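Local coordinates for protein polyketide synthase (Lyngbya majuscula 19L, PDB 3QIT) that probably releases the finished chain from the curacin A polyketide synthase as a thioesterase, with sulfate elimination and decarboxylation that leave a terminal alkene, at residues C19-P24 with Q38-Q43; P27-I32 with Q52-V57; L97-H102 with K118-L123; L108-A113 with E225-I230; V232-V237 with T258-V263. One frame throughout, in Å; residues are numbered along the deposited sequence.

Contact 1: C19-P24 with Q38-Q43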
# COMPACT_ATOMS: atom_id res chain seq x y z
N CYS B 19 17.42 -10.41 13.00
CA CYS B 19 18.14 -11.58 13.48
C CYS B 19 19.57 -11.42 13.03
O CYS B 19 19.82 -11.01 11.90
CB CYS B 19 17.60 -12.86 12.86
SG CYS B 19 15.85 -13.18 13.21
N SER B 20 20.52 -11.70 13.91
CA SER B 20 21.92 -11.55 13.52
C SER B 20 22.82 -12.63 14.09
O SER B 20 22.54 -13.20 15.15
CB SER B 20 22.46 -10.16 13.90
OG SER B 20 22.63 -10.06 15.30
N TRP B 21 23.89 -12.92 13.35
CA TRP B 21 24.91 -13.86 13.77
C TRP B 21 26.25 -13.19 13.53
O TRP B 21 26.41 -12.45 12.56
CB TRP B 21 24.86 -15.15 12.93
CG TRP B 21 23.58 -15.92 13.00
CD1 TRP B 21 23.33 -17.02 13.76
CD2 TRP B 21 22.38 -15.66 12.26
NE1 TRP B 21 22.04 -17.46 13.54
CE2 TRP B 21 21.45 -16.66 12.61
CE3 TRP B 21 22.03 -14.70 11.30
CZ2 TRP B 21 20.15 -16.69 12.06
CZ3 TRP B 21 20.73 -14.73 10.76
CH2 TRP B 21 19.82 -15.73 11.13
N GLY B 22 27.20 -13.43 14.43
CA GLY B 22 28.56 -12.93 14.22
C GLY B 22 28.81 -11.61 14.92
O GLY B 22 27.91 -11.07 15.55
N SER B 23 30.04 -11.10 14.82
CA SER B 23 30.46 -9.91 15.57
C SER B 23 29.94 -8.63 14.94
O SER B 23 30.07 -8.46 13.73
CB SER B 23 32.00 -9.82 15.65
OG SER B 23 32.59 -11.04 16.07
N PRO B 24 29.38 -7.71 15.75
CA PRO B 24 28.81 -6.45 15.24
C PRO B 24 29.77 -5.57 14.42
O PRO B 24 29.30 -4.75 13.65
CB PRO B 24 28.37 -5.72 16.53
CG PRO B 24 29.11 -6.40 17.64
CD PRO B 24 29.19 -7.83 17.20
N GLN B 38 11.13 -16.43 7.70
CA GLN B 38 11.54 -15.59 8.83
C GLN B 38 13.05 -15.49 8.77
O GLN B 38 13.70 -16.28 8.08
CB GLN B 38 11.12 -16.24 10.17
CG GLN B 38 11.59 -17.68 10.31
CD GLN B 38 11.22 -18.28 11.66
OE1 GLN B 38 11.40 -17.66 12.70
NE2 GLN B 38 10.68 -19.49 11.63
N GLY B 39 13.61 -14.53 9.48
CA GLY B 39 15.07 -14.32 9.42
C GLY B 39 15.86 -15.53 9.88
O GLY B 39 16.92 -15.84 9.32
N LEU B 40 15.31 -16.26 10.86
CA LEU B 40 15.95 -17.46 11.37
C LEU B 40 16.13 -18.55 10.30
O LEU B 40 17.03 -19.36 10.43
CB LEU B 40 15.19 -18.00 12.58
CG LEU B 40 15.61 -19.33 13.20
CD1 LEU B 40 17.02 -19.27 13.76
CD2 LEU B 40 14.64 -19.76 14.26
N ALA B 41 15.36 -18.50 9.20
CA ALA B 41 15.48 -19.51 8.14
C ALA B 41 16.86 -19.47 7.47
O ALA B 41 17.24 -20.40 6.78
CB ALA B 41 14.34 -19.33 7.08
N TRP B 42 17.59 -18.37 7.67
CA TRP B 42 18.93 -18.21 7.10
C TRP B 42 20.01 -18.83 7.95
O TRP B 42 21.17 -18.78 7.56
CB TRP B 42 19.26 -16.71 6.92
CG TRP B 42 18.53 -16.08 5.75
CD1 TRP B 42 17.44 -15.26 5.82
CD2 TRP B 42 18.81 -16.29 4.37
NE1 TRP B 42 17.04 -14.91 4.54
CE2 TRP B 42 17.87 -15.53 3.63
CE3 TRP B 42 19.78 -17.03 3.67
CZ2 TRP B 42 17.87 -15.47 2.22
CZ3 TRP B 42 19.79 -16.97 2.26
CH2 TRP B 42 18.82 -16.21 1.55
N GLN B 43 19.66 -19.43 9.08
CA GLN B 43 20.70 -19.84 10.06
C GLN B 43 21.77 -20.77 9.49
O GLN B 43 22.96 -20.62 9.80
CB GLN B 43 20.05 -20.48 11.28
CG GLN B 43 21.09 -20.94 12.32
CD GLN B 43 20.56 -20.91 13.72
OE1 GLN B 43 20.57 -19.87 14.36
NE2 GLN B 43 20.10 -22.05 14.20

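Contact 2: P27-I32 with Q52-V57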
# COMPACT_ATOMS: atom_id res chain seq x y z
N PRO B 27 32.13 -7.15 8.48
CA PRO B 27 31.40 -6.75 7.27
C PRO B 27 30.06 -7.45 7.18
O PRO B 27 29.96 -8.62 7.55
CB PRO B 27 32.31 -7.22 6.12
CG PRO B 27 33.65 -7.37 6.71
CD PRO B 27 33.51 -7.58 8.19
N VAL B 28 29.06 -6.74 6.67
CA VAL B 28 27.68 -7.22 6.74
C VAL B 28 27.27 -8.06 5.53
O VAL B 28 27.54 -7.70 4.38
CB VAL B 28 26.70 -6.03 6.91
CG1 VAL B 28 25.22 -6.51 6.73
CG2 VAL B 28 26.92 -5.35 8.27
N VAL B 29 26.58 -9.16 5.80
CA VAL B 29 25.80 -9.87 4.79
C VAL B 29 24.34 -9.68 5.18
O VAL B 29 23.91 -10.14 6.23
CB VAL B 29 26.13 -11.37 4.72
CG1 VAL B 29 25.32 -12.09 3.61
CG2 VAL B 29 27.64 -11.57 4.44
N LEU B 30 23.60 -8.98 4.33
CA LEU B 30 22.18 -8.71 4.59
C LEU B 30 21.35 -9.72 3.78
O LEU B 30 21.45 -9.76 2.55
CB LEU B 30 21.85 -7.27 4.22
CG LEU B 30 20.36 -6.84 4.29
CD1 LEU B 30 19.85 -7.01 5.71
CD2 LEU B 30 20.26 -5.39 3.87
N CYS B 31 20.52 -10.52 4.47
CA CYS B 31 19.76 -11.62 3.85
C CYS B 31 18.26 -11.34 3.99
O CYS B 31 17.78 -11.06 5.09
CB CYS B 31 20.03 -12.94 4.57
SG CYS B 31 21.79 -13.41 4.58
N ILE B 32 17.53 -11.45 2.88
CA ILE B 32 16.08 -11.19 2.85
C ILE B 32 15.35 -12.50 2.55
O ILE B 32 15.49 -13.08 1.44
CB ILE B 32 15.72 -10.10 1.77
CG1 ILE B 32 16.63 -8.85 1.89
CG2 ILE B 32 14.22 -9.71 1.87
CD1 ILE B 32 16.53 -8.12 3.23
N GLN B 52 33.52 -17.23 9.43
CA GLN B 52 34.57 -16.63 8.59
C GLN B 52 34.70 -15.10 8.73
O GLN B 52 35.37 -14.45 7.93
CB GLN B 52 34.39 -17.02 7.12
CG GLN B 52 34.46 -18.52 6.81
CD GLN B 52 35.70 -19.21 7.36
OE1 GLN B 52 35.60 -20.23 8.05
NE2 GLN B 52 36.88 -18.67 7.06
N GLY B 53 34.07 -14.55 9.76
CA GLY B 53 34.25 -13.13 10.12
C GLY B 53 33.31 -12.16 9.44
O GLY B 53 33.68 -11.01 9.15
N TYR B 54 32.08 -12.62 9.20
CA TYR B 54 31.00 -11.77 8.69
C TYR B 54 29.96 -11.59 9.75
O TYR B 54 29.83 -12.44 10.64
CB TYR B 54 30.37 -12.34 7.42
CG TYR B 54 31.29 -12.21 6.24
CD1 TYR B 54 32.25 -13.18 5.98
CD2 TYR B 54 31.25 -11.07 5.43
CE1 TYR B 54 33.13 -13.05 4.92
CE2 TYR B 54 32.13 -10.94 4.35
CZ TYR B 54 33.07 -11.93 4.11
OH TYR B 54 33.96 -11.82 3.06
N ARG B 55 29.30 -10.43 9.68
CA ARG B 55 28.12 -10.10 10.47
C ARG B 55 26.91 -10.35 9.55
O ARG B 55 26.71 -9.65 8.56
CB ARG B 55 28.19 -8.63 10.92
CG ARG B 55 26.93 -8.09 11.61
CD ARG B 55 26.67 -8.76 12.94
NE ARG B 55 25.63 -8.01 13.65
CZ ARG B 55 25.25 -8.25 14.90
NH1 ARG B 55 25.81 -9.23 15.58
NH2 ARG B 55 24.29 -7.53 15.46
N VAL B 56 26.13 -11.38 9.85
CA VAL B 56 24.99 -11.72 9.00
C VAL B 56 23.73 -11.15 9.66
O VAL B 56 23.49 -11.38 10.84
CB VAL B 56 24.85 -13.26 8.83
CG1 VAL B 56 23.73 -13.59 7.88
CG2 VAL B 56 26.20 -13.89 8.36
N VAL B 57 22.96 -10.40 8.90
CA VAL B 57 21.77 -9.75 9.42
C VAL B 57 20.59 -10.17 8.53
O VAL B 57 20.65 -10.03 7.31
CB VAL B 57 21.91 -8.21 9.37
CG1 VAL B 57 20.60 -7.54 9.76
CG2 VAL B 57 23.04 -7.73 10.29

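Contact 3: L97-H102 with K118-L123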
# COMPACT_ATOMS: atom_id res chain seq x y z
N LEU B 97 27.70 -3.50 1.17
CA LEU B 97 27.50 -4.78 1.84
C LEU B 97 27.10 -5.86 0.83
O LEU B 97 26.82 -5.57 -0.34
CB LEU B 97 26.45 -4.66 2.96
CG LEU B 97 25.10 -3.97 2.69
CD1 LEU B 97 24.19 -4.79 1.78
CD2 LEU B 97 24.40 -3.70 3.99
N LEU B 98 27.07 -7.10 1.29
CA LEU B 98 26.64 -8.22 0.46
C LEU B 98 25.15 -8.39 0.71
O LEU B 98 24.75 -8.49 1.86
CB LEU B 98 27.41 -9.48 0.86
CG LEU B 98 28.92 -9.43 0.61
CD1 LEU B 98 29.63 -10.61 1.27
CD2 LEU B 98 29.24 -9.37 -0.90
N LEU B 99 24.35 -8.33 -0.35
CA LEU B 99 22.90 -8.43 -0.24
C LEU B 99 22.44 -9.74 -0.86
O LEU B 99 22.71 -9.98 -2.03
CB LEU B 99 22.22 -7.25 -0.95
CG LEU B 99 20.68 -7.21 -0.91
CD1 LEU B 99 20.12 -7.23 0.51
CD2 LEU B 99 20.22 -5.96 -1.66
N VAL B 100 21.73 -10.56 -0.09
CA VAL B 100 21.33 -11.89 -0.52
C VAL B 100 19.81 -11.96 -0.34
O VAL B 100 19.29 -11.52 0.69
CB VAL B 100 21.97 -12.98 0.35
CG1 VAL B 100 21.63 -14.38 -0.22
CG2 VAL B 100 23.49 -12.76 0.42
N GLY B 101 19.09 -12.51 -1.30
CA GLY B 101 17.62 -12.63 -1.16
C GLY B 101 17.19 -13.95 -1.72
O GLY B 101 17.83 -14.45 -2.66
N HIS B 102 16.14 -14.53 -1.16
CA HIS B 102 15.61 -15.81 -1.64
C HIS B 102 14.15 -15.65 -2.09
O HIS B 102 13.31 -15.17 -1.32
CB HIS B 102 15.61 -16.86 -0.53
CG HIS B 102 14.95 -18.14 -0.93
ND1 HIS B 102 13.75 -18.56 -0.39
CD2 HIS B 102 15.31 -19.08 -1.84
CE1 HIS B 102 13.41 -19.71 -0.95
NE2 HIS B 102 14.32 -20.04 -1.84
N LYS B 118 24.92 2.16 -4.69
CA LYS B 118 26.21 2.45 -4.06
C LYS B 118 26.39 1.70 -2.74
O LYS B 118 27.50 1.50 -2.27
CB LYS B 118 26.39 3.95 -3.85
CG LYS B 118 26.35 4.76 -5.14
CD LYS B 118 26.48 6.25 -4.84
CE LYS B 118 26.43 7.10 -6.10
NZ LYS B 118 25.03 7.22 -6.63
N LYS B 119 25.28 1.24 -2.17
CA LYS B 119 25.30 0.52 -0.91
C LYS B 119 25.60 -0.97 -1.03
O LYS B 119 25.79 -1.65 -0.02
CB LYS B 119 23.98 0.76 -0.15
CG LYS B 119 23.84 2.25 0.26
CD LYS B 119 22.55 2.55 1.01
CE LYS B 119 22.35 4.05 1.21
NZ LYS B 119 23.42 4.67 2.05
N ILE B 120 25.65 -1.47 -2.26
CA ILE B 120 25.66 -2.93 -2.47
C ILE B 120 26.95 -3.37 -3.16
O ILE B 120 27.19 -3.01 -4.32
CB ILE B 120 24.46 -3.43 -3.33
CG1 ILE B 120 23.09 -2.87 -2.85
CG2 ILE B 120 24.45 -4.97 -3.41
CD1 ILE B 120 22.76 -3.07 -1.37
N LYS B 121 27.76 -4.14 -2.45
CA LYS B 121 29.03 -4.65 -3.02
C LYS B 121 28.75 -5.75 -4.04
O LYS B 121 29.32 -5.76 -5.15
CB LYS B 121 29.93 -5.17 -1.89
CG LYS B 121 31.23 -5.86 -2.32
CD LYS B 121 31.88 -6.50 -1.08
CE LYS B 121 33.39 -6.67 -1.25
NZ LYS B 121 33.75 -7.66 -2.29
N GLU B 122 27.88 -6.69 -3.67
CA GLU B 122 27.46 -7.79 -4.56
C GLU B 122 26.02 -8.14 -4.24
O GLU B 122 25.63 -8.16 -3.08
CB GLU B 122 28.34 -9.04 -4.38
CG GLU B 122 27.92 -10.26 -5.25
CD GLU B 122 28.58 -10.29 -6.64
OE1 GLU B 122 29.65 -9.67 -6.80
OE2 GLU B 122 28.05 -10.96 -7.55
N LEU B 123 25.26 -8.42 -5.29
CA LEU B 123 23.86 -8.80 -5.18
C LEU B 123 23.75 -10.28 -5.50
O LEU B 123 24.10 -10.70 -6.61
CB LEU B 123 23.04 -7.99 -6.18
CG LEU B 123 21.54 -8.20 -6.23
CD1 LEU B 123 20.85 -7.79 -4.88
CD2 LEU B 123 20.93 -7.42 -7.43

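Contact 4: L108-A113 with E225-I230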
# COMPACT_ATOMS: atom_id res chain seq x y z
N LEU B 108 12.72 -8.50 -3.81
CA LEU B 108 12.92 -7.29 -3.00
C LEU B 108 14.36 -6.79 -3.04
O LEU B 108 14.60 -5.57 -3.09
CB LEU B 108 12.45 -7.48 -1.54
CG LEU B 108 10.93 -7.66 -1.43
CD1 LEU B 108 10.58 -8.30 -0.05
CD2 LEU B 108 10.19 -6.33 -1.59
N ALA B 109 15.29 -7.73 -3.02
CA ALA B 109 16.70 -7.41 -3.11
C ALA B 109 17.01 -6.71 -4.42
O ALA B 109 17.77 -5.75 -4.43
CB ALA B 109 17.55 -8.66 -2.95
N THR B 110 16.43 -7.18 -5.53
CA THR B 110 16.68 -6.50 -6.82
C THR B 110 16.17 -5.06 -6.81
O THR B 110 16.79 -4.15 -7.38
CB THR B 110 16.09 -7.23 -8.08
OG1 THR B 110 14.66 -7.25 -8.04
CG2 THR B 110 16.63 -8.64 -8.20
N ALA B 111 15.03 -4.85 -6.19
CA ALA B 111 14.46 -3.51 -6.16
C ALA B 111 15.32 -2.59 -5.32
O ALA B 111 15.66 -1.47 -5.74
CB ALA B 111 13.02 -3.55 -5.68
N ILE B 112 15.76 -3.06 -4.16
CA ILE B 112 16.58 -2.18 -3.32
C ILE B 112 17.96 -1.90 -3.94
O ILE B 112 18.45 -0.78 -3.85
CB ILE B 112 16.63 -2.63 -1.84
CG1 ILE B 112 17.00 -1.45 -0.92
CG2 ILE B 112 17.62 -3.73 -1.63
CD1 ILE B 112 15.90 -0.43 -0.71
N ALA B 113 18.53 -2.89 -4.62
CA ALA B 113 19.80 -2.73 -5.34
C ALA B 113 19.66 -1.76 -6.50
O ALA B 113 20.61 -1.07 -6.84
CB ALA B 113 20.35 -4.09 -5.83
N GLU B 225 12.77 -4.48 -17.16
CA GLU B 225 13.47 -3.21 -17.31
C GLU B 225 14.24 -2.87 -16.04
O GLU B 225 15.34 -2.34 -16.11
CB GLU B 225 12.53 -2.08 -17.73
CG GLU B 225 12.03 -2.18 -19.18
CD GLU B 225 13.12 -1.94 -20.23
OE1 GLU B 225 12.88 -2.28 -21.41
OE2 GLU B 225 14.20 -1.40 -19.89
N MET B 226 13.65 -3.18 -14.88
CA MET B 226 14.34 -3.02 -13.60
C MET B 226 15.60 -3.88 -13.59
O MET B 226 16.69 -3.38 -13.29
CB MET B 226 13.41 -3.39 -12.43
CG MET B 226 14.14 -3.78 -11.14
SD MET B 226 13.06 -3.85 -9.70
CE MET B 226 12.85 -2.11 -9.40
N LEU B 227 15.44 -5.16 -13.93
CA LEU B 227 16.57 -6.11 -13.94
C LEU B 227 17.68 -5.65 -14.89
O LEU B 227 18.87 -5.72 -14.55
CB LEU B 227 16.10 -7.52 -14.32
CG LEU B 227 15.11 -8.27 -13.40
CD1 LEU B 227 14.85 -9.66 -13.91
CD2 LEU B 227 15.56 -8.32 -11.95
N LYS B 228 17.28 -5.13 -16.04
CA LYS B 228 18.22 -4.65 -17.04
C LYS B 228 19.07 -3.49 -16.51
O LYS B 228 20.24 -3.36 -16.88
CB LYS B 228 17.47 -4.23 -18.32
CG LYS B 228 18.35 -4.14 -19.56
CD LYS B 228 17.55 -3.72 -20.79
CE LYS B 228 18.45 -3.67 -22.03
NZ LYS B 228 17.79 -3.02 -23.21
N SER B 229 18.48 -2.69 -15.62
CA SER B 229 19.08 -1.45 -15.10
C SER B 229 20.11 -1.67 -13.98
O SER B 229 20.90 -0.76 -13.67
CB SER B 229 17.99 -0.50 -14.59
OG SER B 229 17.53 -0.87 -13.29
N ILE B 230 20.09 -2.85 -13.38
CA ILE B 230 20.94 -3.20 -12.24
C ILE B 230 22.42 -2.99 -12.62
O ILE B 230 22.90 -3.67 -13.53
CB ILE B 230 20.70 -4.69 -11.78
CG1 ILE B 230 19.23 -4.95 -11.37
CG2 ILE B 230 21.66 -5.08 -10.65
CD1 ILE B 230 18.78 -6.48 -11.34

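Contact 5: V232-V237 with T258-V263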
# COMPACT_ATOMS: atom_id res chain seq x y z
N VAL B 232 24.98 -3.03 -10.21
CA VAL B 232 25.83 -3.69 -9.23
C VAL B 232 26.19 -5.11 -9.66
O VAL B 232 25.45 -5.76 -10.40
CB VAL B 232 25.22 -3.72 -7.79
CG1 VAL B 232 24.97 -2.30 -7.28
CG2 VAL B 232 23.96 -4.57 -7.74
N PRO B 233 27.39 -5.57 -9.23
CA PRO B 233 27.81 -6.94 -9.56
C PRO B 233 26.82 -7.95 -9.01
O PRO B 233 26.43 -7.87 -7.83
CB PRO B 233 29.16 -7.07 -8.87
CG PRO B 233 29.70 -5.65 -8.84
CD PRO B 233 28.46 -4.83 -8.53
N THR B 234 26.41 -8.90 -9.84
CA THR B 234 25.25 -9.73 -9.50
C THR B 234 25.54 -11.20 -9.77
O THR B 234 26.24 -11.50 -10.72
CB THR B 234 24.00 -9.28 -10.31
OG1 THR B 234 23.70 -7.92 -9.97
CG2 THR B 234 22.77 -10.16 -9.99
N THR B 235 25.05 -12.08 -8.89
CA THR B 235 25.10 -13.52 -9.10
C THR B 235 23.70 -14.07 -9.00
O THR B 235 23.03 -13.90 -7.95
CB THR B 235 25.97 -14.18 -8.02
OG1 THR B 235 27.29 -13.63 -8.10
CG2 THR B 235 26.05 -15.70 -8.23
N LEU B 236 23.26 -14.71 -10.09
CA LEU B 236 22.00 -15.46 -10.13
C LEU B 236 22.24 -16.89 -9.68
O LEU B 236 23.03 -17.62 -10.30
CB LEU B 236 21.37 -15.41 -11.53
CG LEU B 236 20.96 -14.04 -12.04
CD1 LEU B 236 20.78 -14.02 -13.58
CD2 LEU B 236 19.65 -13.56 -11.33
N VAL B 237 21.57 -17.31 -8.61
CA VAL B 237 21.75 -18.65 -8.07
C VAL B 237 20.49 -19.47 -8.25
O VAL B 237 19.41 -19.05 -7.84
CB VAL B 237 22.15 -18.60 -6.58
CG1 VAL B 237 22.50 -20.00 -6.05
CG2 VAL B 237 23.27 -17.59 -6.36
N THR B 258 22.78 -9.36 -18.61
CA THR B 258 23.90 -9.94 -19.38
C THR B 258 25.23 -9.97 -18.61
O THR B 258 26.14 -10.75 -18.95
CB THR B 258 24.11 -9.23 -20.73
OG1 THR B 258 24.25 -7.82 -20.51
CG2 THR B 258 22.93 -9.49 -21.68
N GLN B 259 25.35 -9.12 -17.59
CA GLN B 259 26.57 -9.06 -16.79
C GLN B 259 26.53 -9.91 -15.54
O GLN B 259 27.54 -10.06 -14.87
CB GLN B 259 26.95 -7.61 -16.45
CG GLN B 259 27.63 -6.86 -17.61
CD GLN B 259 28.79 -7.64 -18.24
OE1 GLN B 259 28.70 -8.08 -19.39
NE2 GLN B 259 29.86 -7.84 -17.47
N ALA B 260 25.36 -10.49 -15.23
CA ALA B 260 25.23 -11.36 -14.05
C ALA B 260 25.98 -12.67 -14.21
O ALA B 260 25.95 -13.31 -15.27
CB ALA B 260 23.76 -11.64 -13.74
N LYS B 261 26.65 -13.07 -13.14
CA LYS B 261 27.20 -14.41 -13.04
C LYS B 261 26.04 -15.36 -12.76
O LYS B 261 25.03 -14.95 -12.21
CB LYS B 261 28.18 -14.47 -11.89
CG LYS B 261 29.36 -13.52 -12.07
CD LYS B 261 30.12 -13.41 -10.78
CE LYS B 261 30.54 -11.98 -10.50
NZ LYS B 261 29.42 -11.14 -9.97
N ARG B 262 26.17 -16.61 -13.18
CA ARG B 262 25.08 -17.59 -13.00
C ARG B 262 25.61 -18.87 -12.42
O ARG B 262 26.65 -19.38 -12.87
CB ARG B 262 24.38 -17.84 -14.35
CG ARG B 262 23.69 -16.58 -14.89
CD ARG B 262 23.26 -16.69 -16.36
NE ARG B 262 23.00 -18.06 -16.78
CZ ARG B 262 23.73 -18.74 -17.66
NH1 ARG B 262 23.38 -19.97 -17.96
NH2 ARG B 262 24.80 -18.21 -18.25
N VAL B 263 24.91 -19.41 -11.43
CA VAL B 263 25.37 -20.64 -10.82
C VAL B 263 24.22 -21.59 -10.48
O VAL B 263 23.12 -21.16 -10.07
CB VAL B 263 26.34 -20.39 -9.63
CG1 VAL B 263 25.63 -19.84 -8.44
CG2 VAL B 263 27.14 -21.66 -9.25
O HOH W 1 27.92 -8.98 -12.29

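Contact 1: C19-P24 with Q38-Q43
The indole of Trp21 lies with the far edge of its six-membered ring against the 3-10 turn 39-42. Its CH2 is 3.4 Å from Gly39 O, which sits at the ring edge and in the ring plane. Leu40 CA meets the same edge, with the Leu40 side chain more loosely placed beside it. At the pyrrole end NE1 donates to Gln43 OE1 at 2.9 Å. This bond is nearly straight, 164° at the hydrogen. It uses a lone pair of OE1, and the oxygen lies in the indole plane. Gln43 gets there with CG anti to its backbone N (chi1 179°). Its amide plane stands 80° from the ring. The contact joins the second strand of the alpha/beta hydrolase sheet, 14-21, to the loop after strand 28-32 and the first residue of helix 43-51. That helix also packs on Trp21 through Ala46, Leu47 and Ala50. Cys19 packs on the start of the turn. Its SG lies beside the backbone N (chi1 -60°) and is 4.0 Å from Gly39 CA. A beta carbon on Gly39 would clash with this sulfur. Gly39 N is in turn held by Asp60 OD1.

Contact 2: P27-I32 with Q52-V57
Two small apolar groups lie on opposite faces of a parallel strand pair, 28-32 with 55-59, the two strands of a beta-alpha-beta unit in the alpha/beta hydrolase sheet, connected through helix 43-51. On one face the Leu30 side chain crosses that of Val57 obliquely, with CD1 4.2 Å from Val57 CG1. Val28 CG1 approaches Val57 CG2 on the same side. On the other face Cys31 SG, beside its backbone N (chi1 -59°), lies 3.8 Å from Val56 CG1. Helix 43-51 covers this face, with Leu49 on both Val29 and Val56.

Further out, Val29 CG2 meets Tyr54 CD2 at 3.8 Å. Pro27 CB approaches CD2 and CE2 of the same ring from the opposite side, so the ring sits between them. An alanine in place of Tyr54 would remove the ring and would probably leave Val29 and Pro27 less well packed at this end.

The backbone ladder is regular. Val57 N donates to Val29 O at 2.8 Å, nearly along the C=O axis, and Cys31 N reaches Val57 O in the same way. Val29 N donates to Arg55 O in the carbonyl plane. At the polar edge the Arg55 chain bends at chi2 (66°) and leads away, and NH1 bonds to Gly22 O. Gly53 ends helix 43-51 in a Schellman motif. The first rung, Arg55 N to Pro27 O, is 2.9 Å, with the donor above the carbonyl plane.

Contact 3: L97-H102 with K118-L123
The methyl CD1 of Ile120 fits between two leucines of strand 97-102. It is 3.9 Å from Leu97 CD1 and equally close to Leu99 CD2. Leu97 holds its CG in the crowded position between backbone N and carbonyl carbon (chi1 49°), which brings CD1 over to this methyl. Leu99 and Leu123 lie side by side and point the same way, with Leu99 CD2 3.8 Å from Leu123 CD1. Helix 104-115 packs on this face through Ala109, which touches both leucines. The opposite face has a smaller fit. Leu98 CD2 projects between Glu122 CB, 3.6 Å away, and Lys121 CD.

The strands are parallel neighbours in the alpha/beta hydrolase sheet, joined through helix 104-115 as a beta-alpha-beta unit. A beta bulge shifts the register by one residue between Leu97 and Leu98. Lys121 N donates to Leu97 O at 2.7 Å, from above the carbonyl plane. Beyond the bulge Leu99 N meets Glu122 O almost along the C=O axis, 175° at the hydrogen. Strand 97-102 runs on to Gly101, in what is probably the nucleophile elbow of this fold.

Glu122 N is buried at the bulge without a partner. The Glu122 carboxylate turns away, bent at chi2 (89°), and its OE2 is held by Thr235 OG1 and Lys261 NZ. The lysine would probably stabilise its negative charge.

Contact 4: L108-A113 with E225-I230
The helical segments 108-113 and 225-229 cross at 58°, their axes 9.7 Å apart at closest approach. The first lies in helix 104-115, which follows the probable nucleophile elbow of the alpha/beta hydrolase fold, and the second, in helix 220-229, packs against it from outside the sheet. No hydrogen bond links the two segments. Met226 reaches across with CG anti to its backbone N (chi1 157°). Its thioether then bends at chi3 (-75°), so that sulfur and methyl both lie against Ala111. SD is 3.8 Å from Ala111 CA, and CE is 4.0 Å from Ala111 CB. The small alanine lets the thioether come close to the helix backbone. Leu144 of the second subunit packs on both Ala111 and Met226, so the pair also borders the dimer contact. Beside it, Thr110 CG2 meets Leu227 CD2 at 3.9 Å, the two side chains crossing obliquely. Ile230 CD1 comes up to Thr110 CB more loosely. The Thr110 hydroxyl sits between backbone N and carbonyl carbon (chi1 65°). It hydrogen-bonds with Met107 O and with Tyr223 OH. At the end of helix 220-229, Ser229 OG donates to a lone pair of Met226 O at 2.6 Å.

Contact 5: V232-V237 with T258-V263
Thr234 O takes the backbone N-H of Lys261 at 2.9 Å and a weak bond from Lys261 NZ at 3.3 Å. Leu236 continues the ladder. Its N donates to Lys261 O, and its O receives Val263 N nearly along the C=O axis. Leu236 CD1 packs 3.8 Å from Ala260 CB, with Arg262 CG beside it. On the other face Val237 and Val263 lie alongside each other, CG2 to CG1 3.9 Å. Strands 234-239 and 261-265 are the last parallel pair of the alpha/beta hydrolase sheet, joined through helix 247-256.

Around this shell, one water accepts from Thr234 N and donates to Gln259 O, bridging the segments where the ladder begins. Thr234 OG1 donates to Val232 O at 2.8 Å, from above the carbonyl plane, and its CG2 lies near Ala260 CB. A valine in place of Thr234 would lose the bond to Val232 O and would probably loosen the approach to the strand.

The Lys261 chain bends at chi3 and chi4, bringing NZ back to Thr234 O, and Glu122 is the outside partner of both this amine and the Thr235 hydroxyl. The lysine charge is thus paired at the sheet edge, which probably favours its protonated form.

Contacts 1, 2, 3 and 5 all reach the one mixed sheet, while contact 4 lies on helices outside it. Contacts 1 to 4 are buried. Contact 5, on the outermost strand 261-265, is partly open. Contacts 2, 3 and 5 are parallel strand pairs, but contact 3 carries a bulge and contact 5 a water. Contacts 1 and 2 share a border, where Trp21 O bonds to Val56 N. Contacts 2 and 3 are joined by Leu30 N to Leu98 O. Glu122 links contact 3 to contact 5 by charge. Contact 4 meets contact 3 through apolar packing of helix 104-115, and it alone touches the second subunit.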